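Local structure of fumarate reductase iron-sulfur subunit (Mycolicibacterium smegmatis, 7D6V) at the interface of chains B and A and the interface of chains A and C. The protein carries electrons through its three iron-sulfur clusters from the flavoprotein subunit of succinate dehydrogenase Sdh1 towards the membrane anchor and its quinone. Residues are numbered along the deposited sequence; one frame, centred on the assembly and turned at random. Chains: chain A, Fumarate reductase iron-sulfur subunit; chain B, Succinate dehydrogenase subunit A; chain C, Succinate dehydrogenase (Membrane anchor subunit).

Contact 1: the interface of chains B and A. Residues chain B 48-49, 222-223; chain A 53-54, 56, 58-59.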
ATOM      1  N   VAL B  48      -2.874   7.519   0.252  1.00 15.82           N
ATOM      2  CA  VAL B  48      -2.634   6.138  -0.159  1.00 15.82           C
ATOM      3  C   VAL B  48      -3.916   5.320  -0.188  1.00 15.82           C
ATOM      4  O   VAL B  48      -3.980   4.298  -0.877  1.00 15.82           O
ATOM      5  CB  VAL B  48      -1.603   5.453   0.768  1.00 15.82           C
ATOM      6  CG1 VAL B  48      -0.294   6.201   0.764  1.00 15.82           C
ATOM      7  CG2 VAL B  48      -2.146   5.301   2.178  1.00 15.82           C
ATOM      8  N   MET B  49      -4.944   5.739   0.554  1.00 18.15           N
ATOM      9  CA  MET B  49      -6.151   4.938   0.696  1.00 18.15           C
ATOM     10  C   MET B  49      -7.119   5.094  -0.468  1.00 18.15           C
ATOM     11  O   MET B  49      -8.032   4.274  -0.602  1.00 18.15           O
ATOM     12  CB  MET B  49      -6.859   5.292   2.005  1.00 18.15           C
ATOM     13  CG  MET B  49      -5.999   5.100   3.238  1.00 18.15           C
ATOM     14  SD  MET B  49      -6.882   5.432   4.771  1.00 18.15           S
ATOM     15  CE  MET B  49      -7.902   3.969   4.886  1.00 18.15           C
ATOM     16  N   SER B 222      -7.973   8.486   8.498  1.00 18.78           N
ATOM     17  CA  SER B 222      -6.764   7.974   9.120  1.00 18.78           C
ATOM     18  C   SER B 222      -6.610   8.489  10.549  1.00 18.78           C
ATOM     19  O   SER B 222      -7.377   9.323  11.031  1.00 18.78           O
ATOM     20  CB  SER B 222      -5.536   8.365   8.299  1.00 18.78           C
ATOM     21  OG  SER B 222      -5.721   8.078   6.926  1.00 18.78           O
ATOM     22  N   TRP B 223      -5.578   7.975  11.225  1.00 16.22           N
ATOM     23  CA  TRP B 223      -5.230   8.447  12.560  1.00 16.22           C
ATOM     24  C   TRP B 223      -4.901   9.935  12.571  1.00 16.22           C
ATOM     25  O   TRP B 223      -5.112  10.609  13.584  1.00 16.22           O
ATOM     26  CB  TRP B 223      -4.048   7.636  13.096  1.00 16.22           C
ATOM     27  CG  TRP B 223      -3.265   8.323  14.170  1.00 16.22           C
ATOM     28  CD1 TRP B 223      -3.557   8.363  15.499  1.00 16.22           C
ATOM     29  CD2 TRP B 223      -2.057   9.075  14.003  1.00 16.22           C
ATOM     30  NE1 TRP B 223      -2.609   9.092  16.170  1.00 16.22           N
ATOM     31  CE2 TRP B 223      -1.678   9.541  15.273  1.00 16.22           C
ATOM     32  CE3 TRP B 223      -1.263   9.401  12.900  1.00 16.22           C
ATOM     33  CZ2 TRP B 223      -0.539  10.315  15.473  1.00 16.22           C
ATOM     34  CZ3 TRP B 223      -0.134  10.167  13.101  1.00 16.22           C
ATOM     35  CH2 TRP B 223       0.217  10.617  14.376  1.00 16.22           C
TER
ATOM     36  N   ASN A  53      -1.281   4.261  11.102  1.00 16.52           N
ATOM     37  CA  ASN A  53      -1.875   5.451  10.493  1.00 16.52           C
ATOM     38  C   ASN A  53      -3.247   5.227   9.875  1.00 16.52           C
ATOM     39  O   ASN A  53      -4.130   6.067  10.045  1.00 16.52           O
ATOM     40  CB  ASN A  53      -0.941   6.025   9.420  1.00 16.52           C
ATOM     41  CG  ASN A  53      -1.380   7.396   8.946  1.00 16.52           C
ATOM     42  OD1 ASN A  53      -2.107   8.099   9.641  1.00 16.52           O
ATOM     43  ND2 ASN A  53      -0.947   7.774   7.753  1.00 16.52           N
ATOM     44  N   CYS A  54      -3.427   4.162   9.106  1.00 17.96           N
ATOM     45  CA  CYS A  54      -4.712   3.962   8.435  1.00 17.96           C
ATOM     46  C   CYS A  54      -5.598   2.868   9.010  1.00 17.96           C
ATOM     47  O   CYS A  54      -6.821   2.993   9.022  1.00 17.96           O
ATOM     48  CB  CYS A  54      -4.492   3.714   6.939  1.00 17.96           C
ATOM     49  SG  CYS A  54      -3.923   2.044   6.537  1.00 17.96           S
ATOM     50  N   ALA A  56      -6.191  -0.093   7.762  1.00 19.98           N
ATOM     51  CA  ALA A  56      -6.904  -0.827   6.723  1.00 19.98           C
ATOM     52  C   ALA A  56      -5.987  -1.567   5.754  1.00 19.98           C
ATOM     53  O   ALA A  56      -6.426  -1.895   4.646  1.00 19.98           O
ATOM     54  CB  ALA A  56      -7.811   0.121   5.934  1.00 19.98           C
ATOM     55  N   LYS A  58      -2.887  -1.077   3.154  1.00 17.76           N
ATOM     56  CA  LYS A  58      -2.730   0.031   2.212  1.00 17.76           C
ATOM     57  C   LYS A  58      -1.662   1.036   2.634  1.00 17.76           C
ATOM     58  O   LYS A  58      -1.300   1.918   1.852  1.00 17.76           O
ATOM     59  CB  LYS A  58      -4.060   0.764   2.014  1.00 17.76           C
ATOM     60  CG  LYS A  58      -5.122  -0.050   1.316  1.00 17.76           C
ATOM     61  CD  LYS A  58      -6.375   0.764   1.102  1.00 17.76           C
ATOM     62  CE  LYS A  58      -7.457  -0.080   0.470  1.00 17.76           C
ATOM     63  NZ  LYS A  58      -7.087  -0.475  -0.912  1.00 17.76           N
ATOM     64  N   CYS A  59      -1.062   1.091   3.675  1.00 16.18           N
ATOM     65  CA  CYS A  59       0.166   1.776   4.051  1.00 16.18           C
ATOM     66  C   CYS A  59       1.597   1.437   4.434  1.00 16.18           C
ATOM     67  O   CYS A  59       2.552   2.019   3.907  1.00 16.18           O
ATOM     68  CB  CYS A  59      -0.074   3.178   4.629  1.00 16.18           C
ATOM     69  SG  CYS A  59      -0.570   3.259   6.366  1.00 16.18           S
TER

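Contact 2: the interface of chains B and A. Residues chain B 258, 370-371; chain A 30-32, 35, 55, 74-75, 77.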
ATOM      1  N   SER B 258     -12.264  -4.470  12.893  1.00 33.33           N
ATOM      2  CA  SER B 258     -11.334  -4.630  11.781  1.00 33.33           C
ATOM      3  C   SER B 258     -11.825  -3.917  10.526  1.00 33.33           C
ATOM      4  O   SER B 258     -11.012  -3.478   9.705  1.00 33.33           O
ATOM      5  CB  SER B 258     -11.109  -6.114  11.501  1.00 33.33           C
ATOM      6  OG  SER B 258     -12.339  -6.812  11.456  1.00 33.33           O
ATOM      7  N   GLU B 370     -11.344 -12.220   4.640  1.00 46.64           N
ATOM      8  CA  GLU B 370      -9.989 -12.326   5.169  1.00 46.64           C
ATOM      9  C   GLU B 370      -9.717 -11.353   6.308  1.00 46.64           C
ATOM     10  O   GLU B 370      -8.751 -11.554   7.049  1.00 46.64           O
ATOM     11  CB  GLU B 370      -8.947 -12.103   4.067  1.00 46.64           C
ATOM     12  CG  GLU B 370      -8.980 -10.738   3.397  1.00 46.64           C
ATOM     13  CD  GLU B 370      -8.176  -9.690   4.140  1.00 46.64           C
ATOM     14  OE1 GLU B 370      -7.303 -10.071   4.946  1.00 46.64           O
ATOM     15  OE2 GLU B 370      -8.416  -8.486   3.914  1.00 46.64           O
ATOM     16  N   LEU B 371     -10.529 -10.312   6.470  1.00 42.87           N
ATOM     17  CA  LEU B 371     -10.246  -9.292   7.468  1.00 42.87           C
ATOM     18  C   LEU B 371     -11.165  -9.339   8.677  1.00 42.87           C
ATOM     19  O   LEU B 371     -10.709  -9.090   9.794  1.00 42.87           O
ATOM     20  CB  LEU B 371     -10.320  -7.904   6.823  1.00 42.87           C
ATOM     21  CG  LEU B 371      -9.709  -6.741   7.599  1.00 42.87           C
ATOM     22  CD1 LEU B 371      -8.290  -7.078   8.003  1.00 42.87           C
ATOM     23  CD2 LEU B 371      -9.730  -5.489   6.752  1.00 42.87           C
TER
ATOM     24  N   GLY A  30     -13.954 -11.048  15.098  1.00 29.64           N
ATOM     25  CA  GLY A  30     -13.741 -10.201  13.943  1.00 29.64           C
ATOM     26  C   GLY A  30     -12.795  -9.040  14.135  1.00 29.64           C
ATOM     27  O   GLY A  30     -12.818  -8.106  13.326  1.00 29.64           O
ATOM     28  N   GLU A  31     -11.958  -9.061  15.166  1.00 26.69           N
ATOM     29  CA  GLU A  31     -11.050  -7.963  15.457  1.00 26.69           C
ATOM     30  C   GLU A  31      -9.621  -8.351  15.111  1.00 26.69           C
ATOM     31  O   GLU A  31      -9.224  -9.505  15.265  1.00 26.69           O
ATOM     32  CB  GLU A  31     -11.132  -7.561  16.926  1.00 26.69           C
ATOM     33  CG  GLU A  31     -12.459  -6.954  17.308  1.00 26.69           C
ATOM     34  CD  GLU A  31     -12.525  -6.593  18.765  1.00 26.69           C
ATOM     35  OE1 GLU A  31     -11.579  -6.940  19.501  1.00 26.69           O
ATOM     36  OE2 GLU A  31     -13.517  -5.960  19.177  1.00 26.69           O
ATOM     37  N   VAL A  32      -8.858  -7.377  14.616  1.00 21.64           N
ATOM     38  CA  VAL A  32      -7.441  -7.566  14.324  1.00 21.64           C
ATOM     39  C   VAL A  32      -6.605  -7.269  15.561  1.00 21.64           C
ATOM     40  O   VAL A  32      -7.114  -6.757  16.563  1.00 21.64           O
ATOM     41  CB  VAL A  32      -6.978  -6.711  13.130  1.00 21.64           C
ATOM     42  CG1 VAL A  32      -7.613  -7.209  11.847  1.00 21.64           C
ATOM     43  CG2 VAL A  32      -7.278  -5.250  13.362  1.00 21.64           C
ATOM     44  N   ASP A  35      -6.632  -3.642  16.808  1.00 21.54           N
ATOM     45  CA  ASP A  35      -7.759  -3.264  17.657  1.00 21.54           C
ATOM     46  C   ASP A  35      -7.495  -3.616  19.115  1.00 21.54           C
ATOM     47  O   ASP A  35      -7.836  -2.847  20.021  1.00 21.54           O
ATOM     48  CB  ASP A  35      -9.043  -3.939  17.177  1.00 21.54           C
ATOM     49  CG  ASP A  35      -9.366  -3.629  15.733  1.00 21.54           C
ATOM     50  OD1 ASP A  35      -9.814  -4.546  15.016  1.00 21.54           O
ATOM     51  OD2 ASP A  35      -9.170  -2.469  15.312  1.00 21.54           O
ATOM     52  N   LYS A  55      -4.980   1.796   9.485  1.00 21.92           N
ATOM     53  CA  LYS A  55      -5.740   0.667  10.028  1.00 21.92           C
ATOM     54  C   LYS A  55      -6.589  -0.116   9.027  1.00 21.92           C
ATOM     55  O   LYS A  55      -7.587  -0.730   9.400  1.00 21.92           O
ATOM     56  CB  LYS A  55      -6.617   1.133  11.193  1.00 21.92           C
ATOM     57  N   CYS A  74      -2.728  -4.380  11.594  1.00 17.98           N
ATOM     58  CA  CYS A  74      -4.083  -4.098  11.124  1.00 17.98           C
ATOM     59  C   CYS A  74      -4.650  -5.170  10.190  1.00 17.98           C
ATOM     60  O   CYS A  74      -5.796  -5.071   9.752  1.00 17.98           O
ATOM     61  CB  CYS A  74      -4.134  -2.730  10.440  1.00 17.98           C
ATOM     62  SG  CYS A  74      -3.793  -2.770   8.665  1.00 17.98           S
ATOM     63  N   MET A  75      -3.852  -6.189   9.886  1.00 20.26           N
ATOM     64  CA  MET A  75      -4.292  -7.259   9.006  1.00 20.26           C
ATOM     65  C   MET A  75      -4.225  -8.642   9.639  1.00 20.26           C
ATOM     66  O   MET A  75      -4.530  -9.627   8.960  1.00 20.26           O
ATOM     67  CB  MET A  75      -3.468  -7.255   7.712  1.00 20.26           C
ATOM     68  CG  MET A  75      -3.669  -6.022   6.850  1.00 20.26           C
ATOM     69  SD  MET A  75      -5.361  -5.793   6.282  1.00 20.26           S
ATOM     70  CE  MET A  75      -5.523  -7.152   5.131  1.00 20.26           C
ATOM     71  N   ARG A  77      -5.651 -11.478  11.888  1.00 27.54           N
ATOM     72  CA  ARG A  77      -7.070 -11.690  12.156  1.00 27.54           C
ATOM     73  C   ARG A  77      -7.383 -11.949  13.623  1.00 27.54           C
ATOM     74  O   ARG A  77      -8.545 -11.807  14.017  1.00 27.54           O
ATOM     75  CB  ARG A  77      -7.583 -12.853  11.310  1.00 27.54           C
ATOM     76  CG  ARG A  77      -8.978 -12.652  10.764  1.00 27.54           C
ATOM     77  CD  ARG A  77      -9.352 -13.782   9.826  1.00 27.54           C
ATOM     78  NE  ARG A  77      -8.499 -13.804   8.643  1.00 27.54           N
ATOM     79  CZ  ARG A  77      -7.788 -14.856   8.255  1.00 27.54           C
ATOM     80  NH1 ARG A  77      -7.828 -15.978   8.960  1.00 27.54           N
ATOM     81  NH2 ARG A  77      -7.038 -14.788   7.165  1.00 27.54           N
TER

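Contact 3: the interface of chains A and C. Residues chain A 134, 138, 230; chain C 215, 217, 220, 230.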
ATOM      1  N   GLU A 134       1.023  -4.276 -22.025  1.00 15.03           N
ATOM      2  CA  GLU A 134       1.933  -5.397 -21.835  1.00 15.03           C
ATOM      3  C   GLU A 134       3.358  -4.940 -21.574  1.00 15.03           C
ATOM      4  O   GLU A 134       4.143  -5.698 -20.997  1.00 15.03           O
ATOM      5  CB  GLU A 134       1.890  -6.326 -23.048  1.00 15.03           C
ATOM      6  CG  GLU A 134       2.452  -5.725 -24.318  1.00 15.03           C
ATOM      7  CD  GLU A 134       1.384  -5.110 -25.191  1.00 15.03           C
ATOM      8  OE1 GLU A 134       0.311  -4.752 -24.661  1.00 15.03           O
ATOM      9  OE2 GLU A 134       1.616  -4.981 -26.410  1.00 15.03           O
ATOM     10  N   ARG A 138       4.761  -5.585 -15.908  1.00 13.54           N
ATOM     11  CA  ARG A 138       5.776  -6.082 -14.985  1.00 13.54           C
ATOM     12  C   ARG A 138       6.137  -5.038 -13.938  1.00 13.54           C
ATOM     13  O   ARG A 138       6.265  -5.357 -12.752  1.00 13.54           O
ATOM     14  CB  ARG A 138       7.022  -6.513 -15.755  1.00 13.54           C
ATOM     15  CG  ARG A 138       6.867  -7.816 -16.506  1.00 13.54           C
ATOM     16  CD  ARG A 138       8.215  -8.441 -16.784  1.00 13.54           C
ATOM     17  NE  ARG A 138       8.926  -7.755 -17.855  1.00 13.54           N
ATOM     18  CZ  ARG A 138      10.106  -8.137 -18.328  1.00 13.54           C
ATOM     19  NH1 ARG A 138      10.708  -9.202 -17.822  1.00 13.54           N
ATOM     20  NH2 ARG A 138      10.684  -7.457 -19.304  1.00 13.54           N
ATOM     21  N   ARG A 230      20.036 -10.802 -15.627  1.00 12.35           N
ATOM     22  CA  ARG A 230      20.545  -9.668 -16.399  1.00 12.35           C
ATOM     23  C   ARG A 230      21.968  -9.299 -15.985  1.00 12.35           C
ATOM     24  O   ARG A 230      22.811  -8.972 -16.833  1.00 12.35           O
ATOM     25  CB  ARG A 230      19.600  -8.480 -16.246  1.00 12.35           C
ATOM     26  CG  ARG A 230      18.209  -8.772 -16.770  1.00 12.35           C
ATOM     27  CD  ARG A 230      17.230  -7.647 -16.531  1.00 12.35           C
ATOM     28  NE  ARG A 230      15.926  -7.974 -17.096  1.00 12.35           N
ATOM     29  CZ  ARG A 230      15.093  -7.089 -17.632  1.00 12.35           C
ATOM     30  NH1 ARG A 230      15.419  -5.807 -17.678  1.00 12.35           N
ATOM     31  NH2 ARG A 230      13.931  -7.487 -18.123  1.00 12.35           N
TER
ATOM     32  N   GLY C 215      12.377 -12.962 -21.124  1.00 12.79           N
ATOM     33  CA  GLY C 215      12.499 -12.259 -19.860  1.00 12.79           C
ATOM     34  C   GLY C 215      13.419 -11.059 -19.918  1.00 12.79           C
ATOM     35  O   GLY C 215      13.197 -10.068 -19.218  1.00 12.79           O
ATOM     36  N   LEU C 217      13.840  -9.050 -22.433  1.00 13.61           N
ATOM     37  CA  LEU C 217      13.370  -8.013 -23.336  1.00 13.61           C
ATOM     38  C   LEU C 217      12.786  -6.843 -22.552  1.00 13.61           C
ATOM     39  O   LEU C 217      12.386  -6.974 -21.393  1.00 13.61           O
ATOM     40  CB  LEU C 217      12.323  -8.572 -24.299  1.00 13.61           C
ATOM     41  CG  LEU C 217      12.835  -9.493 -25.405  1.00 13.61           C
ATOM     42  CD1 LEU C 217      11.689 -10.255 -26.035  1.00 13.61           C
ATOM     43  CD2 LEU C 217      13.588  -8.706 -26.455  1.00 13.61           C
ATOM     44  N   PHE C 220       7.766  -5.771 -24.892  1.00 13.86           N
ATOM     45  CA  PHE C 220       7.031  -6.949 -25.334  1.00 13.86           C
ATOM     46  C   PHE C 220       6.138  -6.652 -26.528  1.00 13.86           C
ATOM     47  O   PHE C 220       5.707  -7.584 -27.213  1.00 13.86           O
ATOM     48  CB  PHE C 220       6.184  -7.504 -24.187  1.00 13.86           C
ATOM     49  CG  PHE C 220       6.954  -8.346 -23.211  1.00 13.86           C
ATOM     50  CD1 PHE C 220       7.921  -9.231 -23.652  1.00 13.86           C
ATOM     51  CD2 PHE C 220       6.706  -8.257 -21.853  1.00 13.86           C
ATOM     52  CE1 PHE C 220       8.627 -10.006 -22.757  1.00 13.86           C
ATOM     53  CE2 PHE C 220       7.408  -9.031 -20.954  1.00 13.86           C
ATOM     54  CZ  PHE C 220       8.370  -9.905 -21.406  1.00 13.86           C
ATOM     55  N   TRP C 230       7.125 -16.240 -23.514  1.00 11.82           N
ATOM     56  CA  TRP C 230       7.417 -15.838 -22.145  1.00 11.82           C
ATOM     57  C   TRP C 230       6.201 -16.011 -21.245  1.00 11.82           C
ATOM     58  O   TRP C 230       6.336 -16.412 -20.086  1.00 11.82           O
ATOM     59  CB  TRP C 230       7.908 -14.391 -22.132  1.00 11.82           C
ATOM     60  CG  TRP C 230       8.211 -13.864 -20.774  1.00 11.82           C
ATOM     61  CD1 TRP C 230       9.352 -14.054 -20.059  1.00 11.82           C
ATOM     62  CD2 TRP C 230       7.357 -13.057 -19.961  1.00 11.82           C
ATOM     63  NE1 TRP C 230       9.265 -13.415 -18.850  1.00 11.82           N
ATOM     64  CE2 TRP C 230       8.046 -12.795 -18.764  1.00 11.82           C
ATOM     65  CE3 TRP C 230       6.073 -12.529 -20.128  1.00 11.82           C
ATOM     66  CZ2 TRP C 230       7.499 -12.030 -17.743  1.00 11.82           C
ATOM     67  CZ3 TRP C 230       5.534 -11.772 -19.114  1.00 11.82           C
ATOM     68  CH2 TRP C 230       6.244 -11.528 -17.937  1.00 11.82           C
TER

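Contact 1: the interface of chains B and A
B:Met49 and B:Val48 of the flavoprotein press on the cluster-binding loop (A:Cys54, A:Cys59 and A:Cys62) of the plant-type ferredoxin domain, whose [2Fe-2S] pocket is completed by A:Cys74. The apolar contacts to the cysteines are made by the ends of two flavoprotein side chains. In B:Met49 the chain is extended at chi2, which carries SD to the loop, and the bend at chi3 (75°) turns the terminal methyl CE towards it as well. SD lies 3.7 Å from CB of A:Cys54, while CE sits 4.0 Å from the methyl CB of A:Ala56. B:Val48 uses its CG2 branch, 3.8 Å from CB of A:Cys59 and also next to the carbonyl oxygen of A:Lys58. Both A:Cys54 and A:Cys59 are thus met on their methylene groups. Polar contact gathers at the other end of the patch, where the backbone N of B:Trp223 donates to the carbonyl O of A:Asn53 at 2.7 Å. The side chains of this pair meet nearly at right angles: OD1 of the A:Asn53 amide points at the indole edge, in the ring plane, 3.6 Å from CE3 of B:Trp223. Within the loop, the backbone N of A:Ala56 donates to SG of A:Cys54 at 3.3 Å, an N-H to sulfur bond that may help tune this cluster ligand.

Contact 2: the interface of chains B and A
The C-terminal end of helix 362-372 and the loop at B:Ser258 of the flavoprotein meet three pieces of the iron-sulfur subunit: the loop leading into helix 33-43, the 3-10 turn 73-75 and the loop at A:Arg77. B:Leu371 carries much of the apolar contact. Its CG stands anti to the backbone N (chi1 -165°), and its CD1 branch enters between two chain A side chains, 3.6 Å from SD of A:Met75 and 3.9 Å from CG1 of A:Val32. A:Met75 crosses it at about a right angle. Bends at chi2 and chi3 fold the methionine so that its terminal methyl CE caps the carboxylate of B:Glu370, 3.4 Å from both OE1 and OE2. On the other flank, CB of B:Ser258 rests 3.7 Å from CG1 of A:Val32. OD1 of A:Asp35, in the first turn of helix 33-43, accepts a hydrogen bond from the backbone N of A:Val32 at 3.0 Å, which should help to hold that valine in place. A polar link across the patch comes from A:Arg77, whose guanidinium lies 5.2 Å from the B:Glu370 carboxylate, NH2 to OE1, and takes the helix backbone instead. Its NE donates to the carbonyl O of B:Glu370 at 2.8 Å, with that oxygen in the guanidinium plane but the donor 48° above the carbonyl plane.

Contact 3: the interface of chains A and C
A:Arg138 reaches from helix 133-142 into the membrane anchor, where its guanidinium grips two backbone carbonyls under a phenyl ring, while its CG and CD methylenes lie against an indole. NH1 donates to the carbonyl O of C:Gly215 at 3.0 Å, nearly straight and on a lone pair of that oxygen. NH2 reaches the carbonyl O of C:Leu217 at 2.7 Å through a more bent bond, 122° at the hydrogen. Both oxygens lie at the guanidinium edge, close to its plane, so together they should restrain its rotation. The arginine chain is bent at chi3 (-75°), which turns the guanidinium towards these acceptors.

C:Phe220 covers one face of that guanidinium off-centre with its CE2 rim, 3.7 Å from NE of A:Arg138; the two planes are 38° apart. At its own edge the phenyl ring meets the carbonyl O of A:Glu134, 3.7 Å from CD2. C:Trp230 backs both groups: the outer rim of its six-membered ring lies against the arginine methylene, CZ2 3.8 Å from CD of A:Arg138, and the same side of the indole receives CZ of C:Phe220 over its centre.

A:Arg230, extended from CG to NE, adds a second donor to C:Gly215, NH2 to O at 2.9 Å. Helices 133-142 and 219-235 of the iron-sulfur subunit thereby converge on the C-terminal end of anchor helix 207-215, with C:Phe220 and C:Trp230 supplied by the following 3-10 turn 220-222 and helix 224-237.

Contacts 1 and 2 are neighbouring parts of one flavoprotein interface, the centres of their C-alpha atoms about 13 Å apart, and both border the [2Fe-2S] pocket: contact 1 includes the cysteine ligands A:Cys54 and A:Cys59, contact 2 the cysteine A:Cys74 and the pocket residue A:Lys55. Contact 3 shares no residue with them and lies about 33 Å from contact 1 and 37 Å from contact 2, centre to centre. The iron-sulfur subunit thus joins its partners through distant surfaces, the ferredoxin part facing the flavoprotein and helical segments facing the anchor, as expected for a subunit relaying electrons between FAD and the membrane.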